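Local coordinates for major capsid protein P2 (Pseudoalteromonas phage pm2, PDB 2VVF) that forms the trimeric double jelly-roll building block of the protein capsid surrounding the internal membrane of this marine phage, at residues Leu62-Leu67 with Thr145-Phe150; Glu68-Arg71 with Lys75-Ala78; Phe85-Met90 with Ile257-Gly262; Glu208-Ala213 with Phe223-Asp228. All coordinates share one frame; numbering follows the deposited sequence.

Contact 1 of 4, residues Leu62-Leu67 with Thr145-Phe150; sequences LNDLIL and TMRRNF
At the interface between the two jelly rolls of the subunit, a buried salt bridge ties Asp64, on helix 63-71, to Arg147 on strand 143-154. NH2 of Arg147 lies 3.3 Å from OD2 of Asp64, but the N-H...O angle of 131° makes this a weak hydrogen bond. The two side chains cross at about a right angle with carboxylate and guanidinium planes 62° apart, so the groups meet singly through these two atoms rather than as a two-pronged pair. Arg147 runs extended from CG to NE, with CG anti to the backbone N (chi1 -169°), and this carries its guanidinium across to the helix. Water 1 adds a second link: it accepts from Arg147 NH2 at 2.9 Å, in the guanidinium plane, and donates to the backbone O of Asp64 at 3.2 Å. The charges have further partners, Lys178 NZ on Asp64 OD2 and the carbonyl O of Thr58 on Arg147 NH1, so the buried carboxylate is shared between two cations, which would probably favour its ionised form. The salt bridge and the water thus link a helix of the first jelly roll to a sheet strand of the second, at the domain junction of the double jelly-roll fold.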
loop_
_atom_site.group_PDB
_atom_site.type_symbol
_atom_site.label_atom_id
_atom_site.label_comp_id
_atom_site.label_asym_id
_atom_site.label_seq_id
_atom_site.Cartn_x
_atom_site.Cartn_y
_atom_site.Cartn_z
ATOM N N LEU A 62 -5.678 6.000 -27.211
ATOM C CA LEU A 62 -5.836 6.383 -25.814
ATOM C C LEU A 62 -6.129 5.176 -24.928
ATOM O O LEU A 62 -5.954 5.232 -23.712
ATOM C CB LEU A 62 -6.939 7.434 -25.665
ATOM C CG LEU A 62 -6.873 8.308 -24.413
ATOM C CD1 LEU A 62 -5.573 9.098 -24.373
ATOM C CD2 LEU A 62 -8.074 9.239 -24.348
ATOM N N ASN A 63 -6.571 4.086 -25.544
ATOM C CA ASN A 63 -6.886 2.866 -24.811
ATOM C C ASN A 63 -5.636 2.235 -24.210
ATOM O O ASN A 63 -5.710 1.513 -23.217
ATOM C CB ASN A 63 -7.596 1.858 -25.714
ATOM C CG ASN A 63 -8.170 0.690 -24.939
ATOM O OD1 ASN A 63 -8.870 0.876 -23.945
ATOM N ND2 ASN A 63 -7.860 -0.524 -25.380
ATOM N N ASP A 64 -4.490 2.508 -24.822
ATOM C CA ASP A 64 -3.223 1.977 -24.342
ATOM C C ASP A 64 -2.804 2.678 -23.053
ATOM O O ASP A 64 -2.066 2.118 -22.239
ATOM C CB ASP A 64 -2.139 2.120 -25.412
ATOM C CG ASP A 64 -2.154 0.978 -26.410
ATOM O OD1 ASP A 64 -2.817 1.116 -27.462
ATOM O OD2 ASP A 64 -1.518 -0.064 -26.133
ATOM N N LEU A 65 -3.290 3.903 -22.866
ATOM C CA LEU A 65 -2.993 4.661 -21.658
ATOM C C LEU A 65 -3.874 4.136 -20.530
ATOM O O LEU A 65 -3.474 4.120 -19.364
ATOM C CB LEU A 65 -3.249 6.153 -21.878
ATOM C CG LEU A 65 -3.049 7.063 -20.660
ATOM C CD1 LEU A 65 -1.597 7.064 -20.207
ATOM C CD2 LEU A 65 -3.526 8.477 -20.946
ATOM N N ILE A 66 -5.071 3.684 -20.896
ATOM C CA ILE A 66 -6.012 3.118 -19.937
ATOM C C ILE A 66 -5.469 1.784 -19.433
ATOM O O ILE A 66 -5.580 1.461 -18.251
ATOM C CB ILE A 66 -7.406 2.936 -20.566
ATOM C CG1 ILE A 66 -8.095 4.291 -20.747
ATOM C CG2 ILE A 66 -8.254 2.006 -19.714
ATOM C CD1 ILE A 66 -9.394 4.213 -21.520
ATOM N N LEU A 67 -4.877 1.016 -20.344
ATOM C CA LEU A 67 -4.304 -0.282 -20.014
ATOM C C LEU A 67 -3.024 -0.114 -19.201
ATOM O O LEU A 67 -2.723 -0.917 -18.317
ATOM C CB LEU A 67 -4.029 -1.079 -21.290
ATOM C CG LEU A 67 -5.274 -1.435 -22.106
ATOM C CD1 LEU A 67 -4.903 -2.187 -23.369
ATOM C CD2 LEU A 67 -6.249 -2.240 -21.265
ATOM N N THR A 145 9.587 9.104 -18.253
ATOM C CA THR A 145 9.270 7.796 -18.819
ATOM C C THR A 145 9.039 8.005 -20.311
ATOM O O THR A 145 8.282 8.891 -20.708
ATOM C CB THR A 145 8.020 7.179 -18.161
ATOM O OG1 THR A 145 8.289 6.890 -16.784
ATOM C CG2 THR A 145 7.620 5.898 -18.875
ATOM N N MET A 146 9.711 7.211 -21.139
ATOM C CA MET A 146 9.576 7.344 -22.585
ATOM C C MET A 146 9.022 6.077 -23.222
ATOM O O MET A 146 9.766 5.149 -23.532
ATOM C CB MET A 146 10.916 7.729 -23.216
ATOM C CG MET A 146 11.390 9.117 -22.826
ATOM S SD MET A 146 13.175 9.232 -22.681
ATOM C CE MET A 146 13.343 10.708 -21.655
ATOM N N ARG A 147 7.707 6.048 -23.402
ATOM C CA ARG A 147 7.028 4.899 -23.989
ATOM C C ARG A 147 7.238 4.863 -25.501
ATOM O O ARG A 147 6.839 5.785 -26.214
ATOM C CB ARG A 147 5.536 4.954 -23.658
ATOM C CG ARG A 147 4.763 3.689 -23.974
ATOM C CD ARG A 147 3.270 3.983 -24.051
ATOM N NE ARG A 147 2.458 2.776 -23.923
ATOM C CZ ARG A 147 1.954 2.105 -24.952
ATOM N NH1 ARG A 147 2.182 2.521 -26.190
ATOM N NH2 ARG A 147 1.225 1.017 -24.744
ATOM N N ARG A 148 7.876 3.798 -25.980
ATOM C CA ARG A 148 8.160 3.648 -27.405
ATOM C C ARG A 148 7.424 2.465 -28.027
ATOM O O ARG A 148 7.211 1.438 -27.382
ATOM C CB ARG A 148 9.665 3.535 -27.652
ATOM C CG ARG A 148 10.422 4.837 -27.456
ATOM C CD ARG A 148 9.600 6.033 -27.919
ATOM N NE ARG A 148 10.027 7.270 -27.270
ATOM C CZ ARG A 148 11.127 7.940 -27.592
ATOM N NH1 ARG A 148 11.911 7.502 -28.566
ATOM N NH2 ARG A 148 11.443 9.051 -26.942
ATOM N N ASN A 149 7.046 2.624 -29.292
ATOM C CA ASN A 149 6.296 1.609 -30.022
ATOM C C ASN A 149 7.158 0.895 -31.058
ATOM O O ASN A 149 7.915 1.530 -31.790
ATOM C CB ASN A 149 5.101 2.266 -30.725
ATOM C CG ASN A 149 3.846 1.425 -30.654
ATOM O OD1 ASN A 149 3.830 0.360 -30.036
ATOM N ND2 ASN A 149 2.780 1.902 -31.286
ATOM N N PHE A 150 7.016 -0.426 -31.130
ATOM C CA PHE A 150 7.751 -1.233 -32.100
ATOM C C PHE A 150 6.860 -2.362 -32.616
ATOM O O PHE A 150 6.094 -2.955 -31.857
ATOM C CB PHE A 150 9.024 -1.819 -31.481
ATOM C CG PHE A 150 9.941 -0.790 -30.884
ATOM C CD1 PHE A 150 10.813 -0.072 -31.685
ATOM C CD2 PHE A 150 9.945 -0.555 -29.520
ATOM C CE1 PHE A 150 11.659 0.874 -31.140
ATOM C CE2 PHE A 150 10.788 0.390 -28.967
ATOM C CZ PHE A 150 11.647 1.105 -29.780
HETATM O O HOH W 1 0.046 -0.309 -22.421
#

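Contact 2 of 4, residues Glu68-Arg71 with Lys75-Ala78; sequences ENTR and KIKA
Ile76 meets the side of the helix at Asn69 and Thr70, its side chain crossing that of Thr70 at about a right angle. The methyl CD1 makes the closest approach, 3.5 Å from Asn69 CB. CG1 lies 3.7 Å from Thr70 OG1, and CD1 is nearly as close to that oxygen at 3.8 Å; no hydrogen bond joins the two segments. The delta methyl therefore sits against both residues, while CG2 points off anti to the backbone N of Ile76. Asn69 and Thr70 lie toward the C-terminal part of helix 63-71, and Ile76 in the loop that leads on to strand 80-84 of the first jelly roll, so the chain turns back and lays one apolar side chain on the helix it has just left. The polar ends are engaged in other bonds: Thr70 OG1, placed beside its own backbone N by chi1 of -55°, is hydrogen-bonded to the carbonyl O of Ile66 one turn earlier. Asn69 is held at both ends of its amide, OD1 by Arg74 NH1 and ND2 by the carbonyl O of Ser82, while its CB faces the isoleucine. Flanking Ile76, Lys75 and Lys77 pack on Gln209 and Tyr205 of a second subunit.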
loop_
_atom_site.group_PDB
_atom_site.type_symbol
_atom_site.label_atom_id
_atom_site.label_comp_id
_atom_site.label_asym_id
_atom_site.label_seq_id
_atom_site.Cartn_x
_atom_site.Cartn_y
_atom_site.Cartn_z
ATOM N N GLU A 68 -2.278 0.944 -19.497
ATOM C CA GLU A 68 -1.047 1.236 -18.776
ATOM C C GLU A 68 -1.364 1.484 -17.305
ATOM O O GLU A 68 -0.648 1.020 -16.418
ATOM C CB GLU A 68 -0.368 2.469 -19.375
ATOM C CG GLU A 68 0.676 3.110 -18.478
ATOM C CD GLU A 68 1.442 4.209 -19.185
ATOM O OE1 GLU A 68 1.853 3.991 -20.344
ATOM O OE2 GLU A 68 1.616 5.294 -18.589
ATOM N N ASN A 69 -2.444 2.220 -17.056
ATOM C CA ASN A 69 -2.866 2.533 -15.695
ATOM C C ASN A 69 -3.485 1.313 -15.018
ATOM O O ASN A 69 -3.282 1.083 -13.824
ATOM C CB ASN A 69 -3.860 3.699 -15.695
ATOM C CG ASN A 69 -3.228 5.003 -16.151
ATOM O OD1 ASN A 69 -2.027 5.219 -15.978
ATOM N ND2 ASN A 69 -4.038 5.880 -16.732
ATOM N N THR A 70 -4.241 0.536 -15.790
ATOM C CA THR A 70 -4.887 -0.669 -15.277
ATOM C C THR A 70 -3.854 -1.675 -14.777
ATOM O O THR A 70 -4.051 -2.327 -13.748
ATOM C CB THR A 70 -5.804 -1.309 -16.338
ATOM O OG1 THR A 70 -6.753 -0.341 -16.804
ATOM C CG2 THR A 70 -6.548 -2.499 -15.755
ATOM N N ARG A 71 -2.754 -1.800 -15.514
ATOM C CA ARG A 71 -1.683 -2.730 -15.163
ATOM C C ARG A 71 -1.113 -2.486 -13.768
ATOM O O ARG A 71 -0.790 -3.431 -13.048
ATOM C CB ARG A 71 -0.560 -2.670 -16.199
ATOM C CG ARG A 71 0.195 -3.974 -16.356
ATOM C CD ARG A 71 1.393 -3.802 -17.266
ATOM N NE ARG A 71 2.435 -2.990 -16.647
ATOM C CZ ARG A 71 3.216 -3.406 -15.655
ATOM N NH1 ARG A 71 3.074 -4.630 -15.160
ATOM N NH2 ARG A 71 4.139 -2.597 -15.156
ATOM N N LYS A 75 -6.396 3.897 -10.164
ATOM C CA LYS A 75 -7.823 4.187 -10.241
ATOM C C LYS A 75 -8.282 4.459 -11.671
ATOM O O LYS A 75 -7.807 5.389 -12.324
ATOM C CB LYS A 75 -8.186 5.362 -9.332
ATOM C CG LYS A 75 -9.671 5.685 -9.293
ATOM C CD LYS A 75 -10.507 4.437 -9.066
ATOM C CE LYS A 75 -11.991 4.756 -9.134
ATOM N NZ LYS A 75 -12.822 3.529 -9.238
ATOM N N ILE A 76 -9.208 3.634 -12.149
ATOM C CA ILE A 76 -9.749 3.784 -13.493
ATOM C C ILE A 76 -11.205 4.221 -13.417
ATOM O O ILE A 76 -12.003 3.633 -12.686
ATOM C CB ILE A 76 -9.604 2.489 -14.315
ATOM C CG1 ILE A 76 -8.128 2.102 -14.451
ATOM C CG2 ILE A 76 -10.238 2.658 -15.688
ATOM C CD1 ILE A 76 -7.300 3.106 -15.227
ATOM N N LYS A 77 -11.546 5.263 -14.167
ATOM C CA LYS A 77 -12.908 5.771 -14.188
ATOM C C LYS A 77 -13.354 6.021 -15.622
ATOM O O LYS A 77 -12.616 6.601 -16.418
ATOM C CB LYS A 77 -13.014 7.058 -13.368
ATOM C CG LYS A 77 -14.424 7.609 -13.258
ATOM C CD LYS A 77 -15.093 7.151 -11.975
ATOM C CE LYS A 77 -16.493 7.730 -11.847
ATOM N NZ LYS A 77 -17.338 6.938 -10.914
ATOM N N ALA A 78 -14.562 5.568 -15.947
ATOM C CA ALA A 78 -15.116 5.744 -17.284
ATOM C C ALA A 78 -15.364 7.221 -17.566
ATOM O O ALA A 78 -15.943 7.932 -16.743
ATOM C CB ALA A 78 -16.401 4.950 -17.431
#

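Contact 3 of 4, residues Phe85-Met90 with Ile257-Gly262; sequences FVRPEM and IVEYMG
A bend at chi3 (67°) turns the guanidinium of Arg87 toward the carboxylate of Glu259, which stands at the end of a chain extended beyond CG, with CG anti to the carbonyl carbon. NH1 of Arg87 lies 3.4 Å from OE1 of Glu259. The hydrogen bond of this salt bridge is weak through its length, although the N-H...O angle of 158° is fairly straight. OE1 lies in plane at the edge of the guanidinium, and the carboxylate is turned only 25° from the guanidinium plane. NH2 is 3.7 Å from the same OE1, so this oxygen faces the NH1-NH2 side of the arginine. The other carboxylate oxygen is reached through water 2, which donates to Glu259 OE2 at 2.7 Å and accepts a weak bond from Arg87 NH2 at 3.1 Å, also in the guanidinium plane. Both residues are buried and both have further bonds: Arg87 NH1 with Thr145 OG1, and Glu259 OE2 with His176 NE2, which is the stronger partner of the glutamate. Arg87 opens a type I beta turn that runs to Met90 and is closed by the bond from Met90 N to Arg87 O, 3.2 Å. This turn belongs to the loop between strand 80-84 and helix 97-102 of the first jelly roll, while Glu259 stands on strand 252-263, which lies between strands 143-154 and 171-178 in a sheet of the second.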
loop_
_atom_site.group_PDB
_atom_site.type_symbol
_atom_site.label_atom_id
_atom_site.label_comp_id
_atom_site.label_asym_id
_atom_site.label_seq_id
_atom_site.Cartn_x
_atom_site.Cartn_y
_atom_site.Cartn_z
ATOM N N PHE A 85 2.578 11.031 -14.851
ATOM C CA PHE A 85 3.997 11.284 -15.054
ATOM C C PHE A 85 4.725 10.843 -13.796
ATOM O O PHE A 85 5.721 10.121 -13.856
ATOM C CB PHE A 85 4.243 12.757 -15.371
ATOM C CG PHE A 85 3.595 13.202 -16.648
ATOM C CD1 PHE A 85 4.072 12.756 -17.868
ATOM C CD2 PHE A 85 2.460 13.994 -16.627
ATOM C CE1 PHE A 85 3.457 13.131 -19.048
ATOM C CE2 PHE A 85 1.841 14.372 -17.802
ATOM C CZ PHE A 85 2.339 13.939 -19.014
ATOM N N VAL A 86 4.170 11.217 -12.651
ATOM C CA VAL A 86 4.704 10.783 -11.371
ATOM C C VAL A 86 4.270 9.327 -11.216
ATOM O O VAL A 86 3.091 9.005 -11.377
ATOM C CB VAL A 86 4.150 11.646 -10.219
ATOM C CG1 VAL A 86 4.316 10.934 -8.885
ATOM C CG2 VAL A 86 4.825 13.009 -10.200
ATOM N N ARG A 87 5.226 8.443 -10.948
ATOM C CA ARG A 87 4.923 7.022 -10.796
ATOM C C ARG A 87 4.660 6.661 -9.336
ATOM O O ARG A 87 5.582 6.567 -8.528
ATOM C CB ARG A 87 6.043 6.169 -11.395
ATOM C CG ARG A 87 6.317 6.486 -12.862
ATOM C CD ARG A 87 7.336 5.535 -13.463
ATOM N NE ARG A 87 6.819 4.173 -13.562
ATOM C CZ ARG A 87 6.661 3.512 -14.704
ATOM N NH1 ARG A 87 6.980 4.085 -15.856
ATOM N NH2 ARG A 87 6.184 2.275 -14.695
ATOM N N PRO A 88 3.384 6.480 -9.009
ATOM C CA PRO A 88 2.948 6.182 -7.644
ATOM C C PRO A 88 3.465 4.867 -7.060
ATOM O O PRO A 88 3.470 4.686 -5.842
ATOM C CB PRO A 88 1.419 6.128 -7.768
ATOM C CG PRO A 88 1.095 6.804 -9.073
ATOM C CD PRO A 88 2.259 6.516 -9.958
ATOM N N GLU A 89 3.879 3.949 -7.926
ATOM C CA GLU A 89 4.355 2.641 -7.485
ATOM C C GLU A 89 5.832 2.634 -7.099
ATOM O O GLU A 89 6.342 1.639 -6.576
ATOM C CB GLU A 89 4.090 1.589 -8.565
ATOM C CG GLU A 89 2.632 1.475 -8.978
ATOM C CD GLU A 89 2.192 2.599 -9.898
ATOM O OE1 GLU A 89 3.066 3.235 -10.526
ATOM O OE2 GLU A 89 0.972 2.844 -9.994
ATOM N N MET A 90 6.516 3.742 -7.363
ATOM C CA MET A 90 7.939 3.850 -7.059
ATOM C C MET A 90 8.248 3.724 -5.572
ATOM O O MET A 90 7.516 4.242 -4.727
ATOM C CB MET A 90 8.509 5.162 -7.604
ATOM C CG MET A 90 8.411 5.307 -9.114
ATOM S SD MET A 90 8.875 3.807 -9.999
ATOM C CE MET A 90 10.630 3.745 -9.680
ATOM N N ILE A 257 5.888 -2.938 -26.803
ATOM C CA ILE A 257 5.934 -1.679 -26.068
ATOM C C ILE A 257 7.132 -1.685 -25.129
ATOM O O ILE A 257 7.270 -2.580 -24.297
ATOM C CB ILE A 257 4.631 -1.435 -25.281
ATOM C CG1 ILE A 257 3.417 -1.605 -26.193
ATOM C CG2 ILE A 257 4.639 -0.046 -24.651
ATOM C CD1 ILE A 257 3.449 -0.718 -27.410
ATOM N N VAL A 258 8.002 -0.692 -25.269
ATOM C CA VAL A 258 9.178 -0.590 -24.414
ATOM C C VAL A 258 9.139 0.703 -23.611
ATOM O O VAL A 258 9.133 1.795 -24.176
ATOM C CB VAL A 258 10.481 -0.702 -25.222
ATOM C CG1 VAL A 258 11.689 -0.681 -24.293
ATOM C CG2 VAL A 258 10.473 -1.956 -26.077
ATOM N N GLU A 259 9.098 0.570 -22.289
ATOM C CA GLU A 259 9.072 1.727 -21.406
ATOM C C GLU A 259 10.495 2.112 -21.025
ATOM O O GLU A 259 11.088 1.524 -20.121
ATOM C CB GLU A 259 8.260 1.421 -20.147
ATOM C CG GLU A 259 6.770 1.269 -20.391
ATOM C CD GLU A 259 5.988 1.077 -19.107
ATOM O OE1 GLU A 259 5.812 2.064 -18.364
ATOM O OE2 GLU A 259 5.558 -0.064 -18.837
ATOM N N TYR A 260 11.049 3.086 -21.738
ATOM C CA TYR A 260 12.401 3.552 -21.469
ATOM C C TYR A 260 12.378 4.596 -20.360
ATOM O O TYR A 260 11.322 5.123 -20.011
ATOM C CB TYR A 260 13.024 4.155 -22.732
ATOM C CG TYR A 260 13.374 3.139 -23.796
ATOM C CD1 TYR A 260 14.574 2.443 -23.750
ATOM C CD2 TYR A 260 12.516 2.897 -24.861
ATOM C CE1 TYR A 260 14.902 1.524 -24.729
ATOM C CE2 TYR A 260 12.836 1.980 -25.844
ATOM C CZ TYR A 260 14.027 1.297 -25.771
ATOM O OH TYR A 260 14.346 0.383 -26.747
ATOM N N MET A 261 13.553 4.898 -19.820
ATOM C CA MET A 261 13.689 5.889 -18.762
ATOM C C MET A 261 15.055 6.555 -18.864
ATOM O O MET A 261 16.047 5.908 -19.194
ATOM C CB MET A 261 13.561 5.226 -17.388
ATOM C CG MET A 261 12.159 4.782 -17.018
ATOM S SD MET A 261 12.125 3.973 -15.405
ATOM C CE MET A 261 13.577 2.933 -15.516
ATOM N N GLY A 262 15.107 7.845 -18.559
ATOM C CA GLY A 262 16.360 8.584 -18.605
ATOM C C GLY A 262 16.108 10.082 -18.457
ATOM O O GLY A 262 14.973 10.534 -18.526
HETATM O O HOH W 2 5.564 -0.410 -16.116
#

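Contact 4 of 4, residues Glu208-Ala213 with Phe223-Asp228; sequences EQYGKA and FMLEGD
The ring of Tyr210 receives Leu225 CB on one face, a CH-pi contact with CB 4.0 Å from the ring centroid and 18° off the normal, displaced toward the CG side of the ring. Glu226 CG approaches obliquely, 4.2 Å from CE1 of Tyr210; this side chain runs alongside the tyrosine in the same direction, its carboxylate turned 72° from the ring. Leu225 instead crosses the tyrosine at about a right angle, and its CD2 methyl reaches back to Tyr210 CB at 3.9 Å. The backbone O of Leu225 also comes within 3.6 Å of CD1 of Tyr210. The same CD2 touches the aliphatic part of Lys212, 4.2 Å from CG, so one methyl touches two side chains of the 208-213 segment. That segment carries the end of helix 200-209, closed by a Schellman motif in which Gly211, at positive phi, is the C-prime residue. Leu225 sits in a type I turn from Met224 to Gly227, in a loop of the second jelly roll, and packs on Ile206 and Leu207 of the helix as well. Beyond this apolar patch the polar ends reach other groups: Lys212 NZ bonds His72 ND1, Tyr210 OH meets Arg2 and Gln134 of the third subunit, and Glu226 OE1 forms a salt bridge with Arg102 of that subunit.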
loop_
_atom_site.group_PDB
_atom_site.type_symbol
_atom_site.label_atom_id
_atom_site.label_comp_id
_atom_site.label_asym_id
_atom_site.label_seq_id
_atom_site.Cartn_x
_atom_site.Cartn_y
_atom_site.Cartn_z
ATOM N N GLU A 208 1.072 -10.611 -10.917
ATOM C CA GLU A 208 -0.016 -10.448 -9.958
ATOM C C GLU A 208 0.513 -10.486 -8.529
ATOM O O GLU A 208 -0.051 -9.865 -7.628
ATOM C CB GLU A 208 -1.057 -11.553 -10.146
ATOM C CG GLU A 208 -1.771 -11.516 -11.485
ATOM C CD GLU A 208 -2.785 -12.632 -11.631
ATOM O OE1 GLU A 208 -2.402 -13.809 -11.475
ATOM O OE2 GLU A 208 -3.968 -12.329 -11.893
ATOM N N GLN A 209 1.598 -11.227 -8.329
ATOM C CA GLN A 209 2.215 -11.357 -7.015
ATOM C C GLN A 209 2.703 -10.005 -6.503
ATOM O O GLN A 209 2.910 -9.822 -5.301
ATOM C CB GLN A 209 3.384 -12.340 -7.085
ATOM C CG GLN A 209 3.764 -12.962 -5.757
ATOM C CD GLN A 209 5.071 -13.724 -5.836
ATOM O OE1 GLN A 209 6.148 -13.156 -5.665
ATOM N NE2 GLN A 209 4.984 -15.016 -6.122
ATOM N N TYR A 210 2.889 -9.061 -7.421
ATOM C CA TYR A 210 3.369 -7.732 -7.058
ATOM C C TYR A 210 2.322 -6.630 -7.215
ATOM O O TYR A 210 2.661 -5.453 -7.339
ATOM C CB TYR A 210 4.661 -7.394 -7.806
ATOM C CG TYR A 210 5.836 -8.215 -7.336
ATOM C CD1 TYR A 210 6.631 -7.783 -6.283
ATOM C CD2 TYR A 210 6.102 -9.461 -7.890
ATOM C CE1 TYR A 210 7.686 -8.547 -5.824
ATOM C CE2 TYR A 210 7.153 -10.234 -7.437
ATOM C CZ TYR A 210 7.942 -9.771 -6.403
ATOM O OH TYR A 210 8.991 -10.534 -5.950
ATOM N N GLY A 211 1.051 -7.020 -7.174
ATOM C CA GLY A 211 -0.056 -6.069 -7.255
ATOM C C GLY A 211 -0.360 -5.548 -8.658
ATOM O O GLY A 211 -1.083 -4.563 -8.811
ATOM N N LYS A 212 0.182 -6.210 -9.676
ATOM C CA LYS A 212 -0.056 -5.803 -11.057
ATOM C C LYS A 212 -1.206 -6.593 -11.669
ATOM O O LYS A 212 -1.491 -7.716 -11.257
ATOM C CB LYS A 212 1.205 -5.986 -11.906
ATOM C CG LYS A 212 2.463 -5.385 -11.304
ATOM C CD LYS A 212 2.414 -3.868 -11.310
ATOM C CE LYS A 212 3.627 -3.282 -10.609
ATOM N NZ LYS A 212 3.424 -1.857 -10.235
ATOM N N ALA A 213 -1.861 -5.999 -12.660
ATOM C CA ALA A 213 -2.963 -6.654 -13.350
ATOM C C ALA A 213 -2.480 -7.139 -14.711
ATOM O O ALA A 213 -1.829 -6.395 -15.448
ATOM C CB ALA A 213 -4.131 -5.694 -13.515
ATOM N N PHE A 223 10.490 -5.057 -15.116
ATOM C CA PHE A 223 11.816 -5.018 -14.502
ATOM C C PHE A 223 11.811 -4.178 -13.228
ATOM O O PHE A 223 12.854 -3.977 -12.606
ATOM C CB PHE A 223 12.848 -4.457 -15.485
ATOM C CG PHE A 223 13.063 -5.312 -16.700
ATOM C CD1 PHE A 223 13.629 -6.573 -16.587
ATOM C CD2 PHE A 223 12.722 -4.848 -17.959
ATOM C CE1 PHE A 223 13.832 -7.360 -17.710
ATOM C CE2 PHE A 223 12.926 -5.628 -19.084
ATOM C CZ PHE A 223 13.480 -6.886 -18.958
ATOM N N MET A 224 10.637 -3.683 -12.850
ATOM C CA MET A 224 10.501 -2.858 -11.653
ATOM C C MET A 224 9.351 -3.340 -10.778
ATOM O O MET A 224 8.601 -2.535 -10.223
ATOM C CB MET A 224 10.275 -1.392 -12.037
ATOM C CG MET A 224 11.486 -0.716 -12.655
ATOM S SD MET A 224 11.375 1.081 -12.593
ATOM C CE MET A 224 9.683 1.334 -13.137
ATOM N N LEU A 225 9.216 -4.657 -10.658
ATOM C CA LEU A 225 8.145 -5.258 -9.869
ATOM C C LEU A 225 8.108 -4.777 -8.415
ATOM O O LEU A 225 7.033 -4.611 -7.835
ATOM C CB LEU A 225 8.224 -6.786 -9.935
ATOM C CG LEU A 225 7.747 -7.419 -11.246
ATOM C CD1 LEU A 225 8.228 -8.858 -11.364
ATOM C CD2 LEU A 225 6.232 -7.345 -11.366
ATOM N N GLU A 226 9.280 -4.547 -7.836
ATOM C CA GLU A 226 9.374 -4.084 -6.453
ATOM C C GLU A 226 9.190 -2.574 -6.333
ATOM O O GLU A 226 9.030 -2.047 -5.232
ATOM C CB GLU A 226 10.724 -4.469 -5.854
ATOM C CG GLU A 226 10.925 -5.957 -5.650
ATOM C CD GLU A 226 12.281 -6.269 -5.058
ATOM O OE1 GLU A 226 13.289 -6.154 -5.786
ATOM O OE2 GLU A 226 12.345 -6.584 -3.852
ATOM N N GLY A 227 9.240 -1.878 -7.463
ATOM C CA GLY A 227 9.098 -0.426 -7.465
ATOM C C GLY A 227 10.471 0.227 -7.399
ATOM O O GLY A 227 10.589 1.450 -7.395
ATOM N N ASP A 228 11.508 -0.604 -7.347
ATOM C CA ASP A 228 12.883 -0.122 -7.290
ATOM C C ASP A 228 13.397 0.182 -8.694
ATOM O O ASP A 228 13.484 -0.709 -9.540
ATOM C CB ASP A 228 13.783 -1.154 -6.610
ATOM C CG ASP A 228 15.208 -0.664 -6.445
ATOM O OD1 ASP A 228 15.448 0.544 -6.654
ATOM O OD2 ASP A 228 16.086 -1.487 -6.110
#

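Contacts 1 and 3 span the two jelly rolls, joining first-domain elements to neighbouring strands 143-154 and 252-263 of one second-domain sheet; their centres lie 11 Å apart and their segments alternate along the chain. Contact 2 shares helix 63-71 with contact 1, its centre 13 Å away, and falls within the chain between the latter's segments, just as contact 4 does for contact 3. Contacts 2 and 4, short-range contacts, one in each jelly roll, with centres 16 Å apart, are joined by a probable backbone hydrogen bond from Ala213 N to Arg71 O. Contacts 1 and 3, and this bond, all bridge the two jelly rolls, while contacts 2 and 4 also reach neighbouring subunits of the trimer.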